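PDB 6W0V: pyocin S8 from Pseudomonas aeruginosa, which is a bacteriocin of the colicin/pyocin nuclease family whose H-N-H DNase domain, the part present here as a mutant, probably kills by cutting DNA. Local coordinates for residues 27-32 with 114-119. The protein carries 1 engineered substitution. Residues are numbered along the deposited sequence; the frame is centred on the assembly and turned at random.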
loop_
_atom_site.group_PDB
_atom_site.type_symbol
_atom_site.label_atom_id
_atom_site.label_comp_id
_atom_site.label_asym_id
_atom_site.label_seq_id
_atom_site.Cartn_x
_atom_site.Cartn_y
_atom_site.Cartn_z
ATOM N N VAL A 27 3.837 13.083 6.087
ATOM C CA VAL A 27 4.975 13.621 5.300
ATOM C C VAL A 27 4.410 14.365 4.110
ATOM O O VAL A 27 3.386 13.984 3.555
ATOM C CB VAL A 27 5.966 12.526 4.879
ATOM C CG1 VAL A 27 6.643 11.936 6.101
ATOM C CG2 VAL A 27 5.309 11.442 4.040
ATOM N N PRO A 28 5.116 15.413 3.663
ATOM C CA PRO A 28 4.678 16.144 2.491
ATOM C C PRO A 28 4.884 15.271 1.253
ATOM O O PRO A 28 5.518 14.219 1.306
ATOM C CB PRO A 28 5.587 17.371 2.485
ATOM C CG PRO A 28 6.866 16.863 3.119
ATOM C CD PRO A 28 6.404 15.896 4.189
ATOM N N ILE A 29 4.308 15.710 0.158
ATOM C CA ILE A 29 4.479 15.052 -1.158
ATOM C C ILE A 29 5.853 15.445 -1.657
ATOM O O ILE A 29 6.204 16.615 -1.656
ATOM C CB ILE A 29 3.371 15.491 -2.123
ATOM C CG1 ILE A 29 1.985 15.265 -1.510
ATOM C CG2 ILE A 29 3.532 14.814 -3.471
ATOM C CD1 ILE A 29 1.876 14.017 -0.641
ATOM N N PRO A 30 6.692 14.478 -2.059
ATOM C CA PRO A 30 8.009 14.800 -2.579
ATOM C C PRO A 30 7.856 15.714 -3.795
ATOM O O PRO A 30 6.986 15.479 -4.624
ATOM C CB PRO A 30 8.601 13.447 -2.964
ATOM C CG PRO A 30 7.824 12.464 -2.121
ATOM C CD PRO A 30 6.426 13.035 -2.034
ATOM N N SER A 31 8.707 16.723 -3.872
ATOM C CA SER A 31 8.686 17.705 -4.976
ATOM C C SER A 31 8.748 16.985 -6.327
ATOM O O SER A 31 8.041 17.414 -7.244
ATOM C CB SER A 31 9.776 18.711 -4.811
ATOM O OG SER A 31 11.037 18.086 -4.710
ATOM N N GLN A 32 9.525 15.903 -6.448
ATOM C CA GLN A 32 9.679 15.199 -7.748
ATOM C C GLN A 32 8.360 14.502 -8.098
ATOM O O GLN A 32 8.117 14.262 -9.287
ATOM C CB GLN A 32 10.840 14.208 -7.727
ATOM C CG GLN A 32 10.621 13.017 -6.811
ATOM C CD GLN A 32 11.170 13.234 -5.426
ATOM O OE1 GLN A 32 11.057 14.312 -4.850
ATOM N NE2 GLN A 32 11.774 12.193 -4.877
ATOM N N LEU A 114 -1.494 18.187 0.756
ATOM C CA LEU A 114 -1.485 16.720 0.938
ATOM C C LEU A 114 -0.349 16.330 1.863
ATOM O O LEU A 114 0.754 16.861 1.743
ATOM C CB LEU A 114 -1.335 16.023 -0.407
ATOM C CG LEU A 114 -2.355 16.455 -1.453
ATOM C CD1 LEU A 114 -2.107 15.708 -2.746
ATOM C CD2 LEU A 114 -3.779 16.241 -0.961
ATOM N N ARG A 115 -0.650 15.367 2.711
ATOM C CA ARG A 115 0.363 14.685 3.528
ATOM C C ARG A 115 0.124 13.207 3.349
ATOM O O ARG A 115 -1.031 12.804 3.329
ATOM C CB ARG A 115 0.195 15.025 5.003
ATOM C CG ARG A 115 0.299 16.506 5.285
ATOM C CD ARG A 115 1.638 17.002 4.854
ATOM N NE ARG A 115 2.699 16.668 5.783
ATOM C CZ ARG A 115 3.754 17.451 5.961
ATOM N NH1 ARG A 115 4.720 17.108 6.792
ATOM N NH2 ARG A 115 3.837 18.590 5.301
ATOM N N VAL A 116 1.179 12.429 3.269
ATOM C CA VAL A 116 0.980 10.966 3.320
ATOM C C VAL A 116 1.088 10.551 4.780
ATOM O O VAL A 116 1.985 11.015 5.487
ATOM C CB VAL A 116 1.931 10.234 2.380
ATOM C CG1 VAL A 116 1.750 8.732 2.514
ATOM C CG2 VAL A 116 1.689 10.691 0.959
ATOM N N MET A 117 0.123 9.755 5.204
ATOM C CA MET A 117 -0.013 9.333 6.604
ATOM C C MET A 117 -0.304 7.849 6.603
ATOM O O MET A 117 -0.938 7.360 5.674
ATOM C CB MET A 117 -1.184 10.046 7.269
ATOM C CG MET A 117 -1.029 11.526 7.275
ATOM S SD MET A 117 -2.377 12.191 8.207
ATOM C CE MET A 117 -1.696 13.783 8.658
ATOM N N THR A 118 0.110 7.171 7.648
ATOM C CA THR A 118 -0.421 5.827 7.909
ATOM C C THR A 118 -1.852 5.995 8.381
ATOM O O THR A 118 -2.216 7.047 8.902
ATOM C CB THR A 118 0.429 5.123 8.953
ATOM O OG1 THR A 118 0.301 5.904 10.142
ATOM C CG2 THR A 118 1.864 4.991 8.501
ATOM N N PRO A 119 -2.698 4.968 8.211
ATOM C CA PRO A 119 -4.053 5.005 8.748
ATOM C C PRO A 119 -4.058 5.367 10.232
ATOM O O PRO A 119 -4.916 6.105 10.648
ATOM C CB PRO A 119 -4.527 3.573 8.519
ATOM C CG PRO A 119 -3.820 3.182 7.249
ATOM C CD PRO A 119 -2.439 3.774 7.400
HETATM O O HOH W 1 2.915 18.243 0.084
#
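Val27 and Val116 face each other as the antiparallel pair whose two backbone hydrogen bonds join the short strand 27-28 to strand 114-117, the middle strand of three in the nuclease domain. Strand 95-98 lies beyond; with 114-117 and helix 119-122 it is consistent with the beta-beta-alpha H-N-H motif. Val27 N gives its hydrogen to Val116 O at 2.8 Å, and Val116 N returns one to Val27 O at 2.7 Å; both bonds lie in the carbonyl planes. The tight side is apolar. Ile29, with CG1 anti to its carbonyl carbon (chi1 -54°), lays CG1 obliquely across Leu114 CB at 3.6 Å, while its tip CD1 meets Val116 CG2 at 3.7 Å; Phe52 of helix 45-57 packs on both Ile29 and Val116. On the partly exposed side, Arg115 bends at chi2 (-60°) and chi3 (-77°), so its guanidinium lies flat over the Val27-Pro28 peptide, with Pro28 N 3.3 Å above the centre of its plane. Gly26 O takes a hydrogen bond from NH1. Beyond Pro28 the backbones part, so the direct ladder stops at the valine pair: at Ile29 a water accepts from the backbone N and donates to Leu114 O, continuing the link through solvent.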